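Local coordinates for CELL division control protein 6 (Pyrobaculum aerophilum, PDB 1FNN), which binds ADP and magnesium as an AAA+ ATPase of the Cdc6/Cdc18 family and is probably involved in regulating DNA replication, at residues 201-206 against 213-218; 221-226 against 245-250. All blocks are in the same frame, centred on the assembly; numbering follows the deposited sequence.

Contact 1: 201-206 against 213-218. With ADP (adenosine-5'-diphosphate), chain D.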
ATOM      1  N   ILE A 201      -2.478 -11.264  -0.348  1.00 37.02           N
ATOM      2  CA  ILE A 201      -3.521 -10.249  -0.325  1.00 37.21           C
ATOM      3  C   ILE A 201      -4.344 -10.285  -1.603  1.00 39.65           C
ATOM      4  O   ILE A 201      -5.590 -10.276  -1.597  1.00 31.54           O
ATOM      5  CB  ILE A 201      -2.912  -8.876  -0.119  1.00 31.51           C
ATOM      6  CG1 ILE A 201      -2.258  -8.871   1.279  1.00 38.43           C
ATOM      7  CG2 ILE A 201      -3.937  -7.741  -0.288  1.00 32.64           C
ATOM      8  CD1 ILE A 201      -1.466  -7.595   1.563  1.00 41.84           C
ATOM      9  N   LEU A 202      -3.646 -10.237  -2.758  1.00 32.83           N
ATOM     10  CA  LEU A 202      -4.363 -10.271  -4.025  1.00 32.30           C
ATOM     11  C   LEU A 202      -5.141 -11.553  -4.244  1.00 31.16           C
ATOM     12  O   LEU A 202      -6.241 -11.506  -4.818  1.00 37.02           O
ATOM     13  CB  LEU A 202      -3.409 -10.079  -5.219  1.00 34.44           C
ATOM     14  CG  LEU A 202      -2.665  -8.756  -5.307  1.00 37.88           C
ATOM     15  CD1 LEU A 202      -1.809  -8.689  -6.586  1.00 32.02           C
ATOM     16  CD2 LEU A 202      -3.644  -7.596  -5.383  1.00 31.53           C
ATOM     17  N   LEU A 203      -4.664 -12.709  -3.791  1.00 31.82           N
ATOM     18  CA  LEU A 203      -5.431 -13.924  -4.025  1.00 34.29           C
ATOM     19  C   LEU A 203      -6.774 -13.833  -3.267  1.00 37.01           C
ATOM     20  O   LEU A 203      -7.821 -14.322  -3.725  1.00 34.81           O
ATOM     21  CB  LEU A 203      -4.579 -15.108  -3.552  1.00 38.26           C
ATOM     22  CG  LEU A 203      -5.214 -16.477  -3.768  1.00 45.05           C
ATOM     23  CD1 LEU A 203      -5.597 -16.684  -5.232  1.00 44.64           C
ATOM     24  CD2 LEU A 203      -4.313 -17.601  -3.270  1.00 43.24           C
ATOM     25  N   ASP A 204      -6.713 -13.317  -2.034  1.00 37.27           N
ATOM     26  CA  ASP A 204      -7.952 -13.090  -1.265  1.00 39.13           C
ATOM     27  C   ASP A 204      -8.908 -12.214  -2.040  1.00 36.87           C
ATOM     28  O   ASP A 204     -10.129 -12.512  -2.141  1.00 39.25           O
ATOM     29  CB  ASP A 204      -7.591 -12.501   0.115  1.00 39.65           C
ATOM     30  CG  ASP A 204      -7.285 -13.520   1.168  1.00 49.27           C
ATOM     31  OD1 ASP A 204      -6.967 -13.164   2.324  1.00 49.50           O
ATOM     32  OD2 ASP A 204      -7.344 -14.742   0.897  1.00 47.30           O
ATOM     33  N   ARG A 205      -8.472 -11.031  -2.531  1.00 31.45           N
ATOM     34  CA  ARG A 205      -9.316 -10.171  -3.316  1.00 32.30           C
ATOM     35  C   ARG A 205      -9.864 -10.863  -4.560  1.00 39.66           C
ATOM     36  O   ARG A 205     -11.058 -10.666  -4.936  1.00 36.23           O
ATOM     37  CB  ARG A 205      -8.636  -8.849  -3.749  1.00 32.58           C
ATOM     38  CG  ARG A 205      -8.073  -8.052  -2.546  1.00 36.68           C
ATOM     39  CD  ARG A 205      -9.269  -7.455  -1.731  1.00 35.05           C
ATOM     40  NE  ARG A 205      -8.692  -6.914  -0.476  1.00 34.12           N
ATOM     41  CZ  ARG A 205      -8.861  -5.653  -0.121  1.00 30.74           C
ATOM     42  NH1 ARG A 205      -9.553  -4.801  -0.859  1.00 33.10           N
ATOM     43  NH2 ARG A 205      -8.307  -5.254   1.018  1.00 32.12           N
ATOM     44  N   ALA A 206      -9.002 -11.615  -5.266  1.00 39.04           N
ATOM     45  CA  ALA A 206      -9.484 -12.291  -6.472  1.00 39.44           C
ATOM     46  C   ALA A 206     -10.579 -13.299  -6.107  1.00 38.34           C
ATOM     47  O   ALA A 206     -11.597 -13.437  -6.793  1.00 38.83           O
ATOM     48  CB  ALA A 206      -8.355 -13.024  -7.227  1.00 34.27           C
ATOM     49  N   GLY A 213     -11.913 -18.941 -12.237  1.00 48.96           N
ATOM     50  CA  GLY A 213     -11.215 -19.191 -13.464  1.00 51.06           C
ATOM     51  C   GLY A 213     -10.844 -18.000 -14.314  1.00 51.16           C
ATOM     52  O   GLY A 213     -10.226 -18.196 -15.373  1.00 53.76           O
ATOM     53  N   SER A 214     -11.115 -16.763 -13.901  1.00 45.91           N
ATOM     54  CA  SER A 214     -10.809 -15.610 -14.712  1.00 44.28           C
ATOM     55  C   SER A 214      -9.389 -15.076 -14.470  1.00 40.14           C
ATOM     56  O   SER A 214      -9.044 -14.039 -15.030  1.00 43.11           O
ATOM     57  CB  SER A 214     -11.882 -14.531 -14.493  1.00 43.48           C
ATOM     58  OG  SER A 214     -11.833 -14.056 -13.149  1.00 43.70           O
ATOM     59  N   TYR A 215      -8.666 -15.624 -13.512  1.00 40.24           N
ATOM     60  CA  TYR A 215      -7.371 -15.090 -13.136  1.00 43.02           C
ATOM     61  C   TYR A 215      -6.509 -16.293 -12.846  1.00 42.04           C
ATOM     62  O   TYR A 215      -7.003 -17.313 -12.355  1.00 45.04           O
ATOM     63  CB  TYR A 215      -7.399 -14.082 -11.949  1.00 42.11           C
ATOM     64  CG  TYR A 215      -8.022 -14.813 -10.775  1.00 42.74           C
ATOM     65  CD1 TYR A 215      -7.224 -15.517  -9.894  1.00 40.16           C
ATOM     66  CD2 TYR A 215      -9.412 -14.777 -10.605  1.00 41.85           C
ATOM     67  CE1 TYR A 215      -7.786 -16.191  -8.837  1.00 43.18           C
ATOM     68  CE2 TYR A 215      -9.973 -15.459  -9.530  1.00 43.28           C
ATOM     69  CZ  TYR A 215      -9.162 -16.150  -8.670  1.00 42.80           C
ATOM     70  OH  TYR A 215      -9.701 -16.825  -7.605  1.00 46.03           O
ATOM     71  N   SER A 216      -5.202 -16.225 -13.119  1.00 42.55           N
ATOM     72  CA  SER A 216      -4.381 -17.390 -12.748  1.00 41.35           C
ATOM     73  C   SER A 216      -3.410 -16.975 -11.666  1.00 38.98           C
ATOM     74  O   SER A 216      -3.210 -15.789 -11.431  1.00 40.87           O
ATOM     75  CB  SER A 216      -3.568 -17.876 -13.969  1.00 50.14           C
ATOM     76  OG  SER A 216      -2.776 -16.743 -14.380  1.00 42.41           O
ATOM     77  N   GLU A 217      -2.778 -17.938 -11.036  1.00 35.74           N
ATOM     78  CA  GLU A 217      -1.777 -17.637 -10.016  1.00 41.69           C
ATOM     79  C   GLU A 217      -0.630 -16.818 -10.648  1.00 42.60           C
ATOM     80  O   GLU A 217      -0.118 -15.872 -10.060  1.00 38.87           O
ATOM     81  CB  GLU A 217      -1.227 -18.973  -9.547  1.00 47.68           C
ATOM     82  CG  GLU A 217      -0.027 -18.895  -8.618  1.00 66.55           C
ATOM     83  CD  GLU A 217       0.295 -20.262  -8.039  1.00 74.01           C
ATOM     84  OE1 GLU A 217       1.095 -21.002  -8.644  1.00 75.88           O
ATOM     85  OE2 GLU A 217      -0.262 -20.587  -6.973  1.00 83.12           O
ATOM     86  N   ASP A 218      -0.271 -17.160 -11.893  1.00 39.74           N
ATOM     87  CA  ASP A 218       0.818 -16.438 -12.567  1.00 44.14           C
ATOM     88  C   ASP A 218       0.471 -14.967 -12.735  1.00 38.51           C
ATOM     89  O   ASP A 218       1.377 -14.141 -12.620  1.00 38.97           O
ATOM     90  CB  ASP A 218       1.149 -16.986 -13.960  1.00 50.19           C
ATOM     91  CG  ASP A 218       1.935 -18.284 -13.897  1.00 57.25           C
ATOM     92  OD1 ASP A 218       2.394 -18.670 -12.804  1.00 65.81           O
ATOM     93  OD2 ASP A 218       2.090 -18.926 -14.962  1.00 61.51           O
TER
HETATM   94  PB  ADP D 398      -2.442   2.475   4.778  1.00 37.26           P
HETATM   95  O1B ADP D 398      -3.244   3.313   5.766  1.00 34.66           O
HETATM   96  O2B ADP D 398      -1.335   1.802   5.365  1.00 39.89           O
HETATM   97  O3B ADP D 398      -2.021   3.488   3.816  1.00 37.48           O
HETATM   98  PA  ADP D 398      -4.502   0.721   3.913  1.00 36.67           P
HETATM   99  O1A ADP D 398      -4.971   0.305   5.246  1.00 37.96           O
HETATM  100  O2A ADP D 398      -5.433   1.665   3.285  1.00 36.56           O
HETATM  101  O3A ADP D 398      -3.086   1.306   3.999  1.00 37.58           O
HETATM  102  O5' ADP D 398      -4.401  -0.553   2.887  1.00 36.16           O
HETATM  103  C5' ADP D 398      -4.302  -0.222   1.513  1.00 34.33           C
HETATM  104  C4' ADP D 398      -5.226  -1.205   0.766  1.00 34.39           C
HETATM  105  O4' ADP D 398      -4.741  -2.511   0.984  1.00 34.50           O
HETATM  106  C3' ADP D 398      -6.668  -1.221   1.257  1.00 34.84           C
HETATM  107  O3' ADP D 398      -7.502  -1.553   0.160  1.00 35.06           O
HETATM  108  C2' ADP D 398      -6.570  -2.273   2.309  1.00 37.05           C
HETATM  109  O2' ADP D 398      -7.835  -2.871   2.601  1.00 35.23           O
HETATM  110  C1' ADP D 398      -5.677  -3.306   1.608  1.00 36.11           C
HETATM  111  N9  ADP D 398      -4.970  -4.009   2.606  1.00 33.44           N
HETATM  112  C8  ADP D 398      -3.846  -3.570   3.254  1.00 35.88           C
HETATM  113  N7  ADP D 398      -3.221  -4.481   3.940  1.00 32.40           N
HETATM  114  C5  ADP D 398      -3.999  -5.607   3.723  1.00 29.59           C
HETATM  115  C6  ADP D 398      -3.891  -6.923   4.201  1.00 32.67           C
HETATM  116  N6  ADP D 398      -2.918  -7.277   5.026  1.00 35.34           N
HETATM  117  N1  ADP D 398      -4.823  -7.806   3.835  1.00 34.91           N
HETATM  118  C2  ADP D 398      -5.803  -7.413   3.044  1.00 31.05           C
HETATM  119  N3  ADP D 398      -6.029  -6.209   2.522  1.00 35.76           N
HETATM  120  C4  ADP D 398      -5.063  -5.336   2.917  1.00 31.49           C
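Ala206 sets its methyl on the ring of Tyr215 in the helical lid of this AAA+ ATPase. The contact is a CH-pi interaction over the ring face. Ala206 CB lies 3.5 Å from the centroid of the Tyr215 ring, only 11° off the ring normal, so the methyl sits almost above the ring centre. Tyr215 CG is placed between the backbone N and the carbonyl carbon (chi1 58°), which lays the ring against helix 195-209. Leu203, nearly one turn earlier on that helix, adds a lighter contact. Leu203 CD1 approaches CE1 of Tyr215 obliquely at 4.2 Å. Leu220 of helix 217-227 touches both Leu203 and Tyr215. Tyr215 thus packs the segment leading into helix 217-227 onto the helix before it. Ser216 is the N-cap of helix 217-227, and its OG is hydrogen-bonded to Ile219 N.

Ile201 and Arg205 of the same helix reach the nucleotide. CD1 of Ile201 packs against the adenine, 3.6 Å from C6 of ADP. The Arg205 chain bends at chi2 (-71°) and brings its guanidinium edge to the adenosine. NH1 is held by the carbonyl of Val9. Arg205 NH2 grips base and sugar together: it donates to N3 of ADP at 2.9 Å and to O2' of ADP, also at 2.9 Å.

Contact 2: 221-226 against 245-250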
ATOM      1  N   GLN A 221       0.911 -13.267  -9.474  1.00 37.40           N
ATOM      2  CA  GLN A 221       2.352 -13.190  -9.189  1.00 41.42           C
ATOM      3  C   GLN A 221       3.048 -12.061  -9.964  1.00 37.14           C
ATOM      4  O   GLN A 221       3.870 -11.341  -9.378  1.00 39.33           O
ATOM      5  CB  GLN A 221       3.066 -14.505  -9.459  1.00 42.93           C
ATOM      6  CG  GLN A 221       2.868 -15.645  -8.482  1.00 56.09           C
ATOM      7  CD  GLN A 221       3.283 -16.981  -9.072  1.00 62.43           C
ATOM      8  OE1 GLN A 221       3.422 -17.145 -10.294  1.00 67.54           O
ATOM      9  NE2 GLN A 221       3.494 -17.980  -8.224  1.00 66.41           N
ATOM     10  N   MET A 222       2.598 -11.825 -11.179  1.00 39.20           N
ATOM     11  CA  MET A 222       3.106 -10.711 -12.021  1.00 39.65           C
ATOM     12  C   MET A 222       2.891  -9.359 -11.402  1.00 41.01           C
ATOM     13  O   MET A 222       3.766  -8.460 -11.305  1.00 35.81           O
ATOM     14  CB  MET A 222       2.450 -10.876 -13.384  1.00 37.60           C
ATOM     15  CG  MET A 222       2.739  -9.797 -14.424  1.00 38.01           C
ATOM     16  SD  MET A 222       1.784 -10.033 -15.939  1.00 35.49           S
ATOM     17  CE  MET A 222       2.191  -8.554 -16.849  1.00 36.46           C
ATOM     18  N   ILE A 223       1.634  -9.163 -10.892  1.00 36.81           N
ATOM     19  CA  ILE A 223       1.317  -7.910 -10.230  1.00 31.61           C
ATOM     20  C   ILE A 223       2.095  -7.781  -8.925  1.00 28.56           C
ATOM     21  O   ILE A 223       2.597  -6.721  -8.606  1.00 33.66           O
ATOM     22  CB  ILE A 223      -0.217  -7.831  -9.877  1.00 37.63           C
ATOM     23  CG1 ILE A 223      -1.011  -7.930 -11.161  1.00 35.47           C
ATOM     24  CG2 ILE A 223      -0.450  -6.550  -9.081  1.00 33.74           C
ATOM     25  CD1 ILE A 223      -2.547  -7.928 -11.033  1.00 36.98           C
ATOM     26  N   ALA A 224       2.240  -8.886  -8.174  1.00 34.86           N
ATOM     27  CA  ALA A 224       3.006  -8.866  -6.932  1.00 35.93           C
ATOM     28  C   ALA A 224       4.516  -8.608  -7.162  1.00 36.92           C
ATOM     29  O   ALA A 224       5.155  -7.893  -6.401  1.00 36.47           O
ATOM     30  CB  ALA A 224       2.874 -10.259  -6.300  1.00 39.40           C
ATOM     31  N   ASP A 225       5.008  -9.052  -8.301  1.00 38.82           N
ATOM     32  CA  ASP A 225       6.399  -8.821  -8.717  1.00 40.00           C
ATOM     33  C   ASP A 225       6.603  -7.371  -9.076  1.00 39.04           C
ATOM     34  O   ASP A 225       7.687  -6.843  -8.824  1.00 39.78           O
ATOM     35  CB  ASP A 225       6.841  -9.725  -9.886  1.00 36.96           C
ATOM     36  CG  ASP A 225       7.118 -11.112  -9.331  1.00 42.75           C
ATOM     37  OD1 ASP A 225       7.297 -11.161  -8.098  1.00 47.26           O
ATOM     38  OD2 ASP A 225       7.153 -12.099 -10.076  1.00 50.24           O
ATOM     39  N   ILE A 226       5.569  -6.680  -9.554  1.00 39.18           N
ATOM     40  CA  ILE A 226       5.687  -5.266  -9.863  1.00 38.84           C
ATOM     41  C   ILE A 226       5.659  -4.439  -8.588  1.00 42.24           C
ATOM     42  O   ILE A 226       6.052  -3.271  -8.630  1.00 43.85           O
ATOM     43  CB  ILE A 226       4.487  -4.797 -10.724  1.00 46.75           C
ATOM     44  CG1 ILE A 226       4.377  -5.518 -12.065  1.00 55.89           C
ATOM     45  CG2 ILE A 226       4.522  -3.309 -10.991  1.00 54.58           C
ATOM     46  CD1 ILE A 226       3.043  -5.181 -12.738  1.00 55.19           C
ATOM     47  N   ASP A 245      -5.275  -1.968  -6.833  1.00 30.17           N
ATOM     48  CA  ASP A 245      -5.714  -1.078  -7.893  1.00 33.25           C
ATOM     49  C   ASP A 245      -5.300  -1.667  -9.257  1.00 35.06           C
ATOM     50  O   ASP A 245      -6.115  -1.734 -10.172  1.00 32.26           O
ATOM     51  CB  ASP A 245      -5.064   0.277  -7.623  1.00 38.60           C
ATOM     52  CG  ASP A 245      -5.356   1.444  -8.515  1.00 44.24           C
ATOM     53  OD1 ASP A 245      -6.276   1.441  -9.332  1.00 46.26           O
ATOM     54  OD2 ASP A 245      -4.670   2.484  -8.468  1.00 51.30           O
ATOM     55  N   ILE A 246      -4.075  -2.238  -9.336  1.00 33.10           N
ATOM     56  CA  ILE A 246      -3.669  -2.829 -10.616  1.00 33.57           C
ATOM     57  C   ILE A 246      -4.483  -4.058 -10.934  1.00 31.89           C
ATOM     58  O   ILE A 246      -4.835  -4.257 -12.107  1.00 33.15           O
ATOM     59  CB  ILE A 246      -2.129  -3.141 -10.613  1.00 31.93           C
ATOM     60  CG1 ILE A 246      -1.376  -1.799 -10.690  1.00 32.31           C
ATOM     61  CG2 ILE A 246      -1.830  -4.087 -11.774  1.00 32.30           C
ATOM     62  CD1 ILE A 246       0.120  -1.975 -10.288  1.00 37.94           C
ATOM     63  N   LEU A 247      -4.740  -4.948  -9.967  1.00 34.11           N
ATOM     64  CA  LEU A 247      -5.564  -6.119 -10.208  1.00 37.95           C
ATOM     65  C   LEU A 247      -6.954  -5.747 -10.755  1.00 37.80           C
ATOM     66  O   LEU A 247      -7.437  -6.271 -11.778  1.00 31.85           O
ATOM     67  CB  LEU A 247      -5.728  -6.964  -8.937  1.00 38.05           C
ATOM     68  CG  LEU A 247      -6.652  -8.173  -8.965  1.00 42.78           C
ATOM     69  CD1 LEU A 247      -6.295  -9.156 -10.103  1.00 41.32           C
ATOM     70  CD2 LEU A 247      -6.606  -8.975  -7.664  1.00 33.98           C
ATOM     71  N   TYR A 248      -7.557  -4.757 -10.100  1.00 35.88           N
ATOM     72  CA  TYR A 248      -8.931  -4.366 -10.492  1.00 36.18           C
ATOM     73  C   TYR A 248      -8.956  -3.728 -11.876  1.00 36.33           C
ATOM     74  O   TYR A 248      -9.775  -4.036 -12.753  1.00 33.79           O
ATOM     75  CB  TYR A 248      -9.444  -3.361  -9.446  1.00 38.04           C
ATOM     76  CG  TYR A 248     -10.848  -2.842  -9.699  1.00 37.60           C
ATOM     77  CD1 TYR A 248     -11.901  -3.732  -9.873  1.00 37.42           C
ATOM     78  CD2 TYR A 248     -11.108  -1.481  -9.758  1.00 37.21           C
ATOM     79  CE1 TYR A 248     -13.194  -3.288 -10.105  1.00 36.75           C
ATOM     80  CE2 TYR A 248     -12.402  -1.024  -9.990  1.00 39.64           C
ATOM     81  CZ  TYR A 248     -13.426  -1.936 -10.159  1.00 39.66           C
ATOM     82  OH  TYR A 248     -14.716  -1.472 -10.391  1.00 41.55           O
ATOM     83  N   ARG A 249      -8.050  -2.787 -12.157  1.00 36.94           N
ATOM     84  CA  ARG A 249      -7.884  -2.224 -13.485  1.00 35.35           C
ATOM     85  C   ARG A 249      -7.596  -3.280 -14.561  1.00 35.09           C
ATOM     86  O   ARG A 249      -8.176  -3.168 -15.653  1.00 39.45           O
ATOM     87  CB  ARG A 249      -6.710  -1.219 -13.567  1.00 37.23           C
ATOM     88  CG  ARG A 249      -7.111   0.142 -13.006  1.00 38.12           C
ATOM     89  CD  ARG A 249      -5.901   0.955 -12.627  1.00 38.80           C
ATOM     90  NE  ARG A 249      -6.086   2.217 -11.948  1.00 37.63           N
ATOM     91  CZ  ARG A 249      -6.411   3.362 -12.505  1.00 36.66           C
ATOM     92  NH1 ARG A 249      -6.541   4.430 -11.751  1.00 38.03           N
ATOM     93  NH2 ARG A 249      -6.606   3.449 -13.819  1.00 42.11           N
ATOM     94  N   SER A 250      -6.923  -4.358 -14.219  1.00 34.76           N
ATOM     95  CA  SER A 250      -6.582  -5.389 -15.190  1.00 39.85           C
ATOM     96  C   SER A 250      -7.822  -6.232 -15.445  1.00 39.63           C
ATOM     97  O   SER A 250      -8.003  -6.717 -16.558  1.00 37.28           O
ATOM     98  CB  SER A 250      -5.426  -6.284 -14.724  1.00 38.70           C
ATOM     99  OG  SER A 250      -4.253  -5.464 -14.498  1.00 40.92           O
TER
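Segments 221-226 and 245-250, on helices 217-227 and 240-256, have their nearest CA atoms at Ile223 and Leu247, 7.1 Å apart. Ile223 carries the contact from one side and meets the other helix with both branches. Ile223 CG2 touches CG2 of Ile246 at 3.9 Å, and the two isoleucines lie alongside, pointing opposite ways as they pass. The longer branch runs on to the backbone of the second helix. CG1 is anti to the carbonyl carbon (chi1 -60°), and the extended chain carries Ile223 CD1 to 3.6 Å from Leu247 CA. Ile223 CD1 also lies 3.9 Å from Leu247 CB. All three residues are buried, and the interface between them is apolar.

Two polar pairs lie within helix 240-256. Ser250 OG donates to Ile246 O at 2.7 Å, and Ser250 N reaches that oxygen from the opposite face of its plane. Arg249 NE forms a salt bridge with Asp245 OD1, one turn back.

The contact lies inside the helical lid. Ala224 packs on Ile198 of helix 195-209, Met222 and Arg249 touch helix 264-274, and Asp225 forms a salt bridge with Arg351 on strand 349-352.

From the N terminus, the chain passes through the parallel sheet of the P-loop ATPase domain before it enters helix 195-209. Contact 1 then closes a short loop, with six residues between its segments, just before helix 217-227. Contact 2 opens later, on helix 217-227 itself, and closes a longer loop onto helix 240-256, with 18 residues between. The two loops follow in series and neither nests in the other. Their centres are 10 Å apart. Leu202 joins them: Leu202 CD1 lies 3.6 Å from Ile223 CG2, and its backbone O is 3.8 Å from Leu247 CD2. Together they tie three lid helices into one core, with helix 195-209 facing the bound ADP.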